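Local coordinates for salicylic acid-binding protein 2 (Nicotiana tabacum, PDB 1XKL) that hydrolyses methyl salicylate to salicylic acid and methanol, releasing the active signal for systemic acquired resistance in plant innate immunity, at residues A[12-16]-A[148-152]; A[55-59]-A[85-89]; A[204-210]-A[231-237]. All coordinates share one frame; numbering follows the deposited sequence.

Interaction 1 (A[12-16]-A[148-152]); sequences GACHG and SMFFG. With STH (2-amino-4H-1,3-benzoxathiin-4-ol), chain E.
Phe151 lays one face of its ring against the sulfur of Cys14, and the rest of the contact is arranged round that sulfur-aromatic pair. Cys14 SG stands almost over the middle of the ring, 3.8 Å from the centroid and 13° off its normal, while Cys14 CB rests closer to one corner, 3.5 Å from Phe151 CD2. The first torsion of Phe151 (chi1 -61°) sets CG opposite its own carbonyl carbon and beside its backbone N, which folds the ring back across the sulfur; that same N-H is directed at Cys14 SG in a weak, nearly straight bond (N to SG 3.7 Å, 166° at the hydrogen).

His15 meets Phe151 differently. The two side chains cross at about a right angle, and His15 CE1 approaches near the plane of the phenylalanine ring, at its edge. The rotation of the imidazole is fixed from both nitrogens: ND1 donates to Ala13 O at 2.9 Å, the acceptor lying in the imidazole plane although the donor stands above the carbonyl plane, and NE2 is bonded to Tyr161 OH.

Selenomethionine Met149 reaches Ala13 end-on. Its chain runs extended as far as SE and then bends at chi3, bringing CE to 3.4 Å from Ala13 CB, tighter than an ordinary carbon contact. Both residues border the bound benzoxathiin, Ala13 N approaching its S7 at 3.1 Å and Met149 CE lying 3.8 Å from its O8; Phe151 adds CZ against C2.

Gly12, Ala13, Met149 and Phe151 all belong to the ligand pocket, and Ala13 also binds salicylate. The chemistry is thus mostly apolar and polarisable, suited to an aromatic guest, with the backbone N of Ala13 as a polar point; its position near Ser81 is consistent with the oxyanion hole of alpha/beta hydrolases.

Interaction 2 (A[55-59]-A[85-89]); sequences LYDYT and MNLGL
Leu55 O is gripped twice from one turn further along its helix: Thr59 OG1 donates to it at 2.7 Å, from above the carbonyl plane, and Thr59 N adds the regular backbone bond at 2.9 Å. The chi1 of Thr59 (-47°) turns OG1 back beside the backbone N, where this bond can form, and sends CG2 the other way, over Asn86 O and CB. The hydroxyl also faces the end of the Asn86 side chain, whose amide orientation is uncertain. The Asn86 side chain crosses that of Tyr58 at about a right angle, with the ring and amide planes 63° apart.

Leucines carry the apolar half. Leu89 divides its two methyls: CD1 presses on Leu55 CD2 at 3.3 Å, a tight fit, whereas CD2 lies 3.6 Å from Tyr56 CA and also meets the ring carbon CD2 of Tyr56. Leu55 CD2 also touches CB of selenomethionine Met85 at 3.9 Å, while the other Leu55 methyl, CD1, lies in the plane of the Tyr58 ring at its edge.

The short segments cross almost perpendicularly (-88°), with their axes 9.8 Å apart at closest approach. Helix 83-93 follows the nucleophile elbow that carries Ser81, and Asn86 and Leu87 rest on Val10 of strand 6-10 in the central sheet. Helix 183-188 covers another side through Leu186, which touches both Leu55 and Met85, while Tyr58 packs against Phe182.

Interaction 3 (A[204-210]-A[231-237]); sequences YIVCTED and IEIKGAD
Strands 204-207 and 231-233 run parallel, the axes of these short segments 4.3 Å apart at closest approach and 27° from alignment, laced by Ile231 N to Tyr204 O, Val206 N to Ile231 O and Ile233 N to Val206 O, each 2.7 Å long. On one face Ile205 lies alongside Ile231 and sets CG2 against Ile233 CD1 at 3.5 Å; Val206 and Glu232 occupy the reverse.

Beyond the strands, two turns interlock. Thr208 takes chi1 75°, placing OG1 between its backbone N and carbonyl carbon, where it accepts from Gly235 N at 3.2 Å; its methyl CG2 is sent across Glu232, 3.5 Å from CG. Glu209 N donates to Ala236 O at 3.0 Å with a bent 132° geometry, and its CG packs on Gly235 CA. Thr208 N and Ile233 O, both buried, find no partner.

The type I turn Cys207 to Asp210 ends on the charge-relay residue Asp210, whose OD2 bonds His238 ND1 while OD1 takes the N-H groups of Gly212 and Ile213. Strands 202-207 and 229-233 form a beta-alpha-beta unit through helix 215-225, whose Arg219 salt-bridges Glu232. Strand 98-104 flanks 202-207 on its other side; 229-233 is the sheet's outermost strand within this chain.

Overall arrangement
From the N terminus, the loop after the first strand, 6-10, supplies residues 12-16, which wait 131 residues for their partner at 148-152; interaction 1 thereby joins the loop after strand 6-10 of the parallel sheet to the small antiparallel sheet 135-138/147-150 beside the pocket. Within that long excursion interaction 2 opens and closes, tying helix 55-67 to helix 83-93. The two contacts touch where Tyr58 OH packs on Gly12 and Ala13. Interaction 3 comes later, in series with both, and closes a short loop round helix 215-225 at the far end of the parallel sheet. Interactions 2 and 3 lie on opposite sides of the chain's centre, their own centres about 24 Å apart.

Interaction 1 (A[12-16]-A[148-152])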
ATOM      1  N   GLY A  12       0.013  -9.817  30.200  1.00 11.24           N
ATOM      2  CA  GLY A  12       0.646  -8.527  30.367  1.00 13.21           C
ATOM      3  C   GLY A  12       0.426  -7.635  29.159  1.00 14.30           C
ATOM      4  O   GLY A  12      -0.352  -7.966  28.267  1.00 16.11           O
ATOM      5  N   ALA A  13       1.130  -6.510  29.117  1.00 14.76           N
ATOM      6  CA  ALA A  13       0.993  -5.554  28.029  1.00 14.86           C
ATOM      7  C   ALA A  13       1.474  -6.064  26.680  1.00 14.11           C
ATOM      8  O   ALA A  13       2.498  -6.747  26.577  1.00 14.00           O
ATOM      9  CB  ALA A  13       1.727  -4.270  28.383  1.00 14.79           C
ATOM     10  N   CYS A  14       0.723  -5.709  25.643  1.00 14.80           N
ATOM     11  CA  CYS A  14       1.044  -6.101  24.279  1.00 13.40           C
ATOM     12  C   CYS A  14       0.815  -7.589  24.023  1.00 14.61           C
ATOM     13  O   CYS A  14       1.071  -8.063  22.918  1.00 14.63           O
ATOM     14  CB  CYS A  14       2.496  -5.739  23.946  1.00 11.83           C
ATOM     15  SG  CYS A  14       2.910  -3.966  24.047  1.00 18.16           S
ATOM     16  N   HIS A  15       0.345  -8.322  25.032  1.00 12.89           N
ATOM     17  CA  HIS A  15       0.091  -9.757  24.869  1.00 13.71           C
ATOM     18  C   HIS A  15      -1.395 -10.089  24.946  1.00 13.69           C
ATOM     19  O   HIS A  15      -2.235  -9.192  24.880  1.00 12.59           O
ATOM     20  CB  HIS A  15       0.876 -10.562  25.914  1.00 12.83           C
ATOM     21  CG  HIS A  15       2.352 -10.592  25.660  1.00 14.46           C
ATOM     22  ND1 HIS A  15       3.138  -9.459  25.698  1.00 13.65           N
ATOM     23  CD2 HIS A  15       3.177 -11.609  25.307  1.00 14.52           C
ATOM     24  CE1 HIS A  15       4.379  -9.775  25.374  1.00 13.18           C
ATOM     25  NE2 HIS A  15       4.430 -11.075  25.133  1.00 15.68           N
ATOM     26  N   GLY A  16      -1.720 -11.375  25.064  1.00 14.80           N
ATOM     27  CA  GLY A  16      -3.117 -11.789  25.136  1.00 14.58           C
ATOM     28  C   GLY A  16      -3.301 -13.171  25.749  1.00 14.76           C
ATOM     29  O   GLY A  16      -2.333 -13.791  26.181  1.00 13.15           O
ATOM     30  N   SER A 148       0.828   5.351  24.088  1.00 23.20           N
ATOM     31  CA  SER A 148       0.711   3.930  23.781  1.00 23.53           C
ATOM     32  C   SER A 148       2.100   3.305  23.804  1.00 22.58           C
ATOM     33  O   SER A 148       3.094   3.980  23.523  1.00 24.39           O
ATOM     34  CB  SER A 148       0.058   3.715  22.404  1.00 25.13           C
ATOM     35  OG  SER A 148       0.859   4.238  21.356  1.00 25.44           O
HETATM   36  N   MSE A 149       2.166   2.026  24.161  1.00 19.78           N
HETATM   37  CA  MSE A 149       3.431   1.301  24.223  1.00 19.68           C
HETATM   38  C   MSE A 149       3.341   0.076  23.316  1.00 17.93           C
HETATM   39  O   MSE A 149       2.393  -0.700  23.414  1.00 18.95           O
HETATM   40  CB  MSE A 149       3.713   0.868  25.668  1.00 19.56           C
HETATM   41  CG  MSE A 149       4.996   0.079  25.853  1.00 22.66           C
HETATM   42 SE   MSE A 149       5.313  -0.394  27.725  1.00 32.42          SE
HETATM   43  CE  MSE A 149       3.755  -1.513  27.991  1.00 26.41           C
ATOM     44  N   PHE A 150       4.317  -0.088  22.432  1.00 18.50           N
ATOM     45  CA  PHE A 150       4.315  -1.220  21.508  1.00 18.11           C
ATOM     46  C   PHE A 150       5.689  -1.857  21.430  1.00 17.94           C
ATOM     47  O   PHE A 150       6.615  -1.293  20.845  1.00 17.31           O
ATOM     48  CB  PHE A 150       3.864  -0.756  20.116  1.00 20.40           C
ATOM     49  CG  PHE A 150       3.730  -1.870  19.105  1.00 22.25           C
ATOM     50  CD1 PHE A 150       3.188  -3.097  19.463  1.00 22.54           C
ATOM     51  CD2 PHE A 150       4.115  -1.671  17.781  1.00 26.49           C
ATOM     52  CE1 PHE A 150       3.028  -4.115  18.519  1.00 24.04           C
ATOM     53  CE2 PHE A 150       3.958  -2.684  16.827  1.00 26.18           C
ATOM     54  CZ  PHE A 150       3.414  -3.904  17.201  1.00 26.26           C
ATOM     55  N   PHE A 151       5.824  -3.034  22.037  1.00 18.90           N
ATOM     56  CA  PHE A 151       7.097  -3.747  22.037  1.00 19.11           C
ATOM     57  C   PHE A 151       7.586  -4.002  20.613  1.00 21.78           C
ATOM     58  O   PHE A 151       6.800  -4.323  19.725  1.00 20.28           O
ATOM     59  CB  PHE A 151       6.967  -5.091  22.770  1.00 17.85           C
ATOM     60  CG  PHE A 151       6.575  -4.965  24.216  1.00 18.40           C
ATOM     61  CD1 PHE A 151       6.902  -3.821  24.942  1.00 16.30           C
ATOM     62  CD2 PHE A 151       5.913  -6.003  24.862  1.00 16.32           C
ATOM     63  CE1 PHE A 151       6.575  -3.715  26.292  1.00 17.50           C
ATOM     64  CE2 PHE A 151       5.581  -5.908  26.212  1.00 18.33           C
ATOM     65  CZ  PHE A 151       5.913  -4.758  26.931  1.00 17.21           C
ATOM     66  N   GLY A 152       8.889  -3.843  20.409  1.00 21.87           N
ATOM     67  CA  GLY A 152       9.470  -4.081  19.104  1.00 22.78           C
ATOM     68  C   GLY A 152      10.088  -5.466  19.106  1.00 22.55           C
ATOM     69  O   GLY A 152      10.224  -6.074  20.171  1.00 21.99           O
TER
HETATM   70  C8  STH E 297       4.522  -4.578  30.859  1.00 18.18           C
HETATM   71  O8  STH E 297       3.808  -3.491  31.259  1.00 19.41           O
HETATM   72  C1  STH E 297       6.011  -4.555  30.782  1.00 19.22           C
HETATM   73  C2  STH E 297       6.740  -5.767  30.332  1.00 17.57           C
HETATM   74  C3  STH E 297       8.162  -5.742  30.258  1.00 18.39           C
HETATM   75  C4  STH E 297       8.882  -4.551  30.589  1.00 18.29           C
HETATM   76  C5  STH E 297       8.188  -3.377  31.016  1.00 16.41           C
HETATM   77  C6  STH E 297       6.779  -3.374  31.099  1.00 14.09           C
HETATM   78  C7  STH E 297       4.704  -7.105  30.402  1.00 19.09           C
HETATM   79  O2  STH E 297       6.058  -6.968  30.004  1.00 17.99           O
HETATM   80  N7  STH E 297       4.094  -7.992  29.526  1.00 18.77           N
HETATM   81  S7  STH E 297       3.828  -5.755  30.535  1.00 25.17           S

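Interaction 2 (A[55-59]-A[85-89])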
ATOM      1  N   LEU A  55      -7.024   2.506  33.061  1.00 20.07           N
ATOM      2  CA  LEU A  55      -6.764   1.098  33.329  1.00 19.42           C
ATOM      3  C   LEU A  55      -8.093   0.353  33.422  1.00 20.93           C
ATOM      4  O   LEU A  55      -8.186  -0.822  33.057  1.00 21.69           O
ATOM      5  CB  LEU A  55      -5.982   0.922  34.636  1.00 18.79           C
ATOM      6  CG  LEU A  55      -5.627  -0.535  34.977  1.00 17.77           C
ATOM      7  CD1 LEU A  55      -4.681  -1.081  33.916  1.00 17.49           C
ATOM      8  CD2 LEU A  55      -4.982  -0.604  36.347  1.00 18.72           C
ATOM      9  N   TYR A  56      -9.125   1.045  33.893  1.00 21.96           N
ATOM     10  CA  TYR A  56     -10.440   0.431  34.020  1.00 23.17           C
ATOM     11  C   TYR A  56     -11.008  -0.028  32.671  1.00 22.15           C
ATOM     12  O   TYR A  56     -11.578  -1.114  32.583  1.00 21.25           O
ATOM     13  CB  TYR A  56     -11.415   1.392  34.712  1.00 25.07           C
ATOM     14  CG  TYR A  56     -12.735   0.743  35.064  1.00 29.88           C
ATOM     15  CD1 TYR A  56     -13.752   0.625  34.115  1.00 32.20           C
ATOM     16  CD2 TYR A  56     -12.944   0.188  36.324  1.00 30.09           C
ATOM     17  CE1 TYR A  56     -14.941  -0.032  34.409  1.00 35.58           C
ATOM     18  CE2 TYR A  56     -14.127  -0.472  36.632  1.00 34.93           C
ATOM     19  CZ  TYR A  56     -15.122  -0.581  35.668  1.00 36.08           C
ATOM     20  OH  TYR A  56     -16.292  -1.248  35.958  1.00 39.93           O
ATOM     21  N   ASP A  57     -10.856   0.790  31.629  1.00 21.99           N
ATOM     22  CA  ASP A  57     -11.356   0.428  30.295  1.00 21.13           C
ATOM     23  C   ASP A  57     -10.603  -0.797  29.775  1.00 21.09           C
ATOM     24  O   ASP A  57     -11.169  -1.648  29.097  1.00 21.51           O
ATOM     25  CB  ASP A  57     -11.137   1.558  29.277  1.00 19.86           C
ATOM     26  CG  ASP A  57     -11.872   2.841  29.630  1.00 22.79           C
ATOM     27  OD1 ASP A  57     -12.892   2.786  30.348  1.00 24.62           O
ATOM     28  OD2 ASP A  57     -11.427   3.909  29.159  1.00 21.97           O
ATOM     29  N   TYR A  58      -9.309  -0.851  30.077  1.00 20.10           N
ATOM     30  CA  TYR A  58      -8.445  -1.944  29.651  1.00 19.31           C
ATOM     31  C   TYR A  58      -8.772  -3.250  30.374  1.00 18.64           C
ATOM     32  O   TYR A  58      -8.662  -4.333  29.795  1.00 18.99           O
ATOM     33  CB  TYR A  58      -6.986  -1.539  29.895  1.00 17.85           C
ATOM     34  CG  TYR A  58      -5.941  -2.582  29.578  1.00 19.63           C
ATOM     35  CD1 TYR A  58      -5.971  -3.303  28.379  1.00 15.93           C
ATOM     36  CD2 TYR A  58      -4.887  -2.817  30.465  1.00 19.27           C
ATOM     37  CE1 TYR A  58      -4.971  -4.231  28.076  1.00 16.88           C
ATOM     38  CE2 TYR A  58      -3.887  -3.735  30.175  1.00 16.81           C
ATOM     39  CZ  TYR A  58      -3.930  -4.438  28.983  1.00 17.80           C
ATOM     40  OH  TYR A  58      -2.925  -5.343  28.702  1.00 17.42           O
ATOM     41  N   THR A  59      -9.207  -3.138  31.625  1.00 18.12           N
ATOM     42  CA  THR A  59      -9.531  -4.289  32.467  1.00 18.09           C
ATOM     43  C   THR A  59     -10.980  -4.759  32.354  1.00 19.25           C
ATOM     44  O   THR A  59     -11.364  -5.768  32.947  1.00 19.60           O
ATOM     45  CB  THR A  59      -9.268  -3.953  33.950  1.00 18.36           C
ATOM     46  OG1 THR A  59      -7.986  -3.328  34.074  1.00 16.06           O
ATOM     47  CG2 THR A  59      -9.299  -5.220  34.802  1.00 15.24           C
HETATM   48  N   MSE A  85      -1.494  -5.163  37.494  1.00 12.93           N
HETATM   49  CA  MSE A  85      -2.259  -3.940  37.736  1.00 13.51           C
HETATM   50  C   MSE A  85      -3.738  -4.243  37.492  1.00 12.19           C
HETATM   51  O   MSE A  85      -4.603  -3.732  38.207  1.00 13.43           O
HETATM   52  CB  MSE A  85      -1.795  -2.805  36.817  1.00 15.65           C
HETATM   53  CG  MSE A  85      -0.348  -2.357  37.010  1.00 21.61           C
HETATM   54 SE   MSE A  85       0.033  -1.694  38.809  1.00 34.81          SE
HETATM   55  CE  MSE A  85      -1.210  -0.204  38.840  1.00 22.43           C
ATOM     56  N   ASN A  86      -4.026  -5.076  36.490  1.00 11.67           N
ATOM     57  CA  ASN A  86      -5.408  -5.451  36.177  1.00 10.60           C
ATOM     58  C   ASN A  86      -5.979  -6.238  37.345  1.00 10.78           C
ATOM     59  O   ASN A  86      -7.146  -6.090  37.708  1.00 12.12           O
ATOM     60  CB  ASN A  86      -5.469  -6.325  34.914  1.00 11.24           C
ATOM     61  CG  ASN A  86      -4.922  -5.625  33.695  1.00  7.62           C
ATOM     62  OD1 ASN A  86      -3.836  -5.944  33.212  1.00  9.95           O
ATOM     63  ND2 ASN A  86      -5.664  -4.652  33.202  1.00  9.35           N
ATOM     64  N   LEU A  87      -5.146  -7.093  37.922  1.00 11.41           N
ATOM     65  CA  LEU A  87      -5.559  -7.898  39.061  1.00 13.03           C
ATOM     66  C   LEU A  87      -6.046  -7.019  40.205  1.00 12.90           C
ATOM     67  O   LEU A  87      -7.003  -7.359  40.895  1.00 13.14           O
ATOM     68  CB  LEU A  87      -4.388  -8.739  39.556  1.00 14.52           C
ATOM     69  CG  LEU A  87      -4.480 -10.244  39.329  1.00 15.76           C
ATOM     70  CD1 LEU A  87      -4.567 -10.546  37.844  1.00 14.16           C
ATOM     71  CD2 LEU A  87      -3.268 -10.899  39.957  1.00 13.84           C
ATOM     72  N   GLY A  88      -5.377  -5.887  40.397  1.00 13.41           N
ATOM     73  CA  GLY A  88      -5.738  -4.983  41.475  1.00 14.74           C
ATOM     74  C   GLY A  88      -7.169  -4.499  41.447  1.00 14.33           C
ATOM     75  O   GLY A  88      -7.804  -4.372  42.494  1.00 14.94           O
ATOM     76  N   LEU A  89      -7.684  -4.213  40.255  1.00 17.72           N
ATOM     77  CA  LEU A  89      -9.058  -3.744  40.143  1.00 18.18           C
ATOM     78  C   LEU A  89     -10.023  -4.861  40.509  1.00 19.22           C
ATOM     79  O   LEU A  89     -11.062  -4.615  41.117  1.00 20.71           O
ATOM     80  CB  LEU A  89      -9.359  -3.244  38.730  1.00 18.46           C
ATOM     81  CG  LEU A  89      -8.914  -1.829  38.341  1.00 22.80           C
ATOM     82  CD1 LEU A  89      -7.396  -1.757  38.283  1.00 22.69           C
ATOM     83  CD2 LEU A  89      -9.513  -1.471  36.991  1.00 20.50           C
TER

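Interaction 3 (A[204-210]-A[231-237])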
ATOM      1  N   TYR A 204       3.931 -13.630  45.147  1.00 16.27           N
ATOM      2  CA  TYR A 204       4.755 -13.125  44.062  1.00 16.25           C
ATOM      3  C   TYR A 204       5.724 -14.195  43.571  1.00 17.08           C
ATOM      4  O   TYR A 204       6.507 -14.745  44.354  1.00 16.81           O
ATOM      5  CB  TYR A 204       5.532 -11.875  44.509  1.00 15.96           C
ATOM      6  CG  TYR A 204       6.027 -11.046  43.347  1.00 15.49           C
ATOM      7  CD1 TYR A 204       7.050 -11.510  42.526  1.00 17.29           C
ATOM      8  CD2 TYR A 204       5.438  -9.818  43.035  1.00 16.35           C
ATOM      9  CE1 TYR A 204       7.472 -10.779  41.423  1.00 18.19           C
ATOM     10  CE2 TYR A 204       5.855  -9.073  41.930  1.00 14.20           C
ATOM     11  CZ  TYR A 204       6.869  -9.556  41.131  1.00 15.00           C
ATOM     12  OH  TYR A 204       7.310  -8.836  40.044  1.00 14.31           O
ATOM     13  N   ILE A 205       5.647 -14.515  42.281  1.00 15.41           N
ATOM     14  CA  ILE A 205       6.544 -15.506  41.699  1.00 14.79           C
ATOM     15  C   ILE A 205       7.615 -14.742  40.953  1.00 15.39           C
ATOM     16  O   ILE A 205       7.342 -14.051  39.968  1.00 14.17           O
ATOM     17  CB  ILE A 205       5.808 -16.485  40.714  1.00 13.91           C
ATOM     18  CG1 ILE A 205       4.687 -17.223  41.440  1.00 15.43           C
ATOM     19  CG2 ILE A 205       6.790 -17.504  40.166  1.00 13.32           C
ATOM     20  CD1 ILE A 205       3.968 -18.278  40.588  1.00 15.02           C
ATOM     21  N   VAL A 206       8.838 -14.847  41.456  1.00 15.99           N
ATOM     22  CA  VAL A 206       9.987 -14.163  40.880  1.00 17.36           C
ATOM     23  C   VAL A 206      10.660 -14.978  39.791  1.00 18.63           C
ATOM     24  O   VAL A 206      10.873 -16.180  39.950  1.00 20.52           O
ATOM     25  CB  VAL A 206      11.060 -13.879  41.956  1.00 17.99           C
ATOM     26  CG1 VAL A 206      12.285 -13.250  41.306  1.00 18.86           C
ATOM     27  CG2 VAL A 206      10.491 -12.974  43.035  1.00 17.42           C
ATOM     28  N   CYS A 207      11.009 -14.307  38.696  1.00 18.29           N
ATOM     29  CA  CYS A 207      11.695 -14.938  37.578  1.00 19.62           C
ATOM     30  C   CYS A 207      13.107 -14.349  37.552  1.00 21.12           C
ATOM     31  O   CYS A 207      13.348 -13.280  36.981  1.00 20.43           O
ATOM     32  CB  CYS A 207      10.936 -14.663  36.270  1.00 18.44           C
ATOM     33  SG  CYS A 207       9.256 -15.370  36.274  1.00 19.80           S
ATOM     34  N   THR A 208      14.025 -15.069  38.203  1.00 23.44           N
ATOM     35  CA  THR A 208      15.425 -14.673  38.357  1.00 23.19           C
ATOM     36  C   THR A 208      16.145 -14.180  37.114  1.00 23.93           C
ATOM     37  O   THR A 208      17.023 -13.327  37.210  1.00 26.60           O
ATOM     38  CB  THR A 208      16.284 -15.827  38.977  1.00 22.95           C
ATOM     39  OG1 THR A 208      16.522 -16.841  37.994  1.00 25.40           O
ATOM     40  CG2 THR A 208      15.570 -16.451  40.167  1.00 22.05           C
ATOM     41  N   GLU A 209      15.785 -14.697  35.947  1.00 24.39           N
ATOM     42  CA  GLU A 209      16.466 -14.283  34.725  1.00 23.68           C
ATOM     43  C   GLU A 209      15.711 -13.249  33.906  1.00 22.73           C
ATOM     44  O   GLU A 209      16.067 -12.971  32.763  1.00 21.61           O
ATOM     45  CB  GLU A 209      16.760 -15.507  33.864  1.00 26.27           C
ATOM     46  CG  GLU A 209      17.611 -16.539  34.574  1.00 30.18           C
ATOM     47  CD  GLU A 209      18.926 -15.959  35.047  1.00 33.19           C
ATOM     48  OE1 GLU A 209      19.662 -15.400  34.207  1.00 35.33           O
ATOM     49  OE2 GLU A 209      19.226 -16.058  36.258  1.00 35.39           O
ATOM     50  N   ASP A 210      14.680 -12.667  34.500  1.00 20.90           N
ATOM     51  CA  ASP A 210      13.879 -11.665  33.820  1.00 20.13           C
ATOM     52  C   ASP A 210      14.706 -10.442  33.443  1.00 21.00           C
ATOM     53  O   ASP A 210      15.371  -9.854  34.296  1.00 22.34           O
ATOM     54  CB  ASP A 210      12.734 -11.223  34.725  1.00 19.73           C
ATOM     55  CG  ASP A 210      11.605 -10.571  33.961  1.00 18.41           C
ATOM     56  OD1 ASP A 210      11.880  -9.813  33.006  1.00 17.40           O
ATOM     57  OD2 ASP A 210      10.437 -10.814  34.329  1.00 21.22           O
ATOM     58  N   ILE A 231       7.592 -16.747  45.892  1.00 27.32           N
ATOM     59  CA  ILE A 231       8.030 -17.953  45.208  1.00 28.72           C
ATOM     60  C   ILE A 231       9.056 -17.545  44.169  1.00 29.25           C
ATOM     61  O   ILE A 231       9.030 -16.420  43.673  1.00 28.86           O
ATOM     62  CB  ILE A 231       6.859 -18.640  44.483  1.00 29.59           C
ATOM     63  CG1 ILE A 231       5.730 -18.938  45.473  1.00 31.56           C
ATOM     64  CG2 ILE A 231       7.342 -19.910  43.814  1.00 29.80           C
ATOM     65  CD1 ILE A 231       6.140 -19.806  46.643  1.00 32.27           C
ATOM     66  N   GLU A 232       9.949 -18.458  43.822  1.00 28.62           N
ATOM     67  CA  GLU A 232      10.975 -18.154  42.841  1.00 29.61           C
ATOM     68  C   GLU A 232      11.111 -19.241  41.769  1.00 28.70           C
ATOM     69  O   GLU A 232      11.061 -20.434  42.070  1.00 27.47           O
ATOM     70  CB  GLU A 232      12.307 -17.958  43.566  1.00 31.92           C
ATOM     71  CG  GLU A 232      13.527 -17.904  42.666  1.00 36.98           C
ATOM     72  CD  GLU A 232      14.829 -17.817  43.451  1.00 39.01           C
ATOM     73  OE1 GLU A 232      15.045 -16.799  44.146  1.00 39.97           O
ATOM     74  OE2 GLU A 232      15.635 -18.769  43.371  1.00 38.39           O
ATOM     75  N   ILE A 233      11.253 -18.821  40.513  1.00 27.15           N
ATOM     76  CA  ILE A 233      11.444 -19.760  39.411  1.00 25.43           C
ATOM     77  C   ILE A 233      12.812 -19.466  38.809  1.00 26.00           C
ATOM     78  O   ILE A 233      12.969 -18.539  38.015  1.00 24.05           O
ATOM     79  CB  ILE A 233      10.364 -19.620  38.308  1.00 24.25           C
ATOM     80  CG1 ILE A 233       8.987 -19.991  38.865  1.00 23.27           C
ATOM     81  CG2 ILE A 233      10.696 -20.527  37.133  1.00 24.60           C
ATOM     82  CD1 ILE A 233       7.875 -19.935  37.840  1.00 22.69           C
ATOM     83  N   LYS A 234      13.802 -20.264  39.205  1.00 25.69           N
ATOM     84  CA  LYS A 234      15.178 -20.116  38.733  1.00 26.31           C
ATOM     85  C   LYS A 234      15.343 -20.461  37.262  1.00 24.69           C
ATOM     86  O   LYS A 234      14.798 -21.454  36.789  1.00 27.98           O
ATOM     87  CB  LYS A 234      16.116 -21.017  39.553  1.00 27.59           C
ATOM     88  CG  LYS A 234      16.969 -20.298  40.586  1.00 29.82           C
ATOM     89  CD  LYS A 234      17.984 -19.382  39.925  1.00 30.65           C
ATOM     90  CE  LYS A 234      18.916 -18.728  40.952  1.00 30.97           C
ATOM     91  NZ  LYS A 234      19.913 -17.823  40.284  1.00 33.56           N
ATOM     92  N   GLY A 235      16.104 -19.638  36.550  1.00 24.60           N
ATOM     93  CA  GLY A 235      16.363 -19.883  35.143  1.00 25.39           C
ATOM     94  C   GLY A 235      15.297 -19.425  34.164  1.00 24.09           C
ATOM     95  O   GLY A 235      15.410 -19.670  32.965  1.00 24.93           O
ATOM     96  N   ALA A 236      14.268 -18.753  34.662  1.00 23.63           N
ATOM     97  CA  ALA A 236      13.191 -18.282  33.802  1.00 21.26           C
ATOM     98  C   ALA A 236      13.314 -16.806  33.445  1.00 21.03           C
ATOM     99  O   ALA A 236      13.679 -15.972  34.285  1.00 19.30           O
ATOM    100  CB  ALA A 236      11.850 -18.534  34.471  1.00 22.42           C
ATOM    101  N   ASP A 237      13.015 -16.494  32.186  1.00 19.14           N
ATOM    102  CA  ASP A 237      13.044 -15.119  31.731  1.00 16.37           C
ATOM    103  C   ASP A 237      11.673 -14.527  32.023  1.00 16.30           C
ATOM    104  O   ASP A 237      10.885 -15.127  32.751  1.00 13.93           O
ATOM    105  CB  ASP A 237      13.364 -15.024  30.228  1.00 17.82           C
ATOM    106  CG  ASP A 237      12.409 -15.849  29.349  1.00 15.69           C
ATOM    107  OD1 ASP A 237      11.317 -16.248  29.808  1.00 18.94           O
ATOM    108  OD2 ASP A 237      12.761 -16.067  28.183  1.00 17.17           O
TER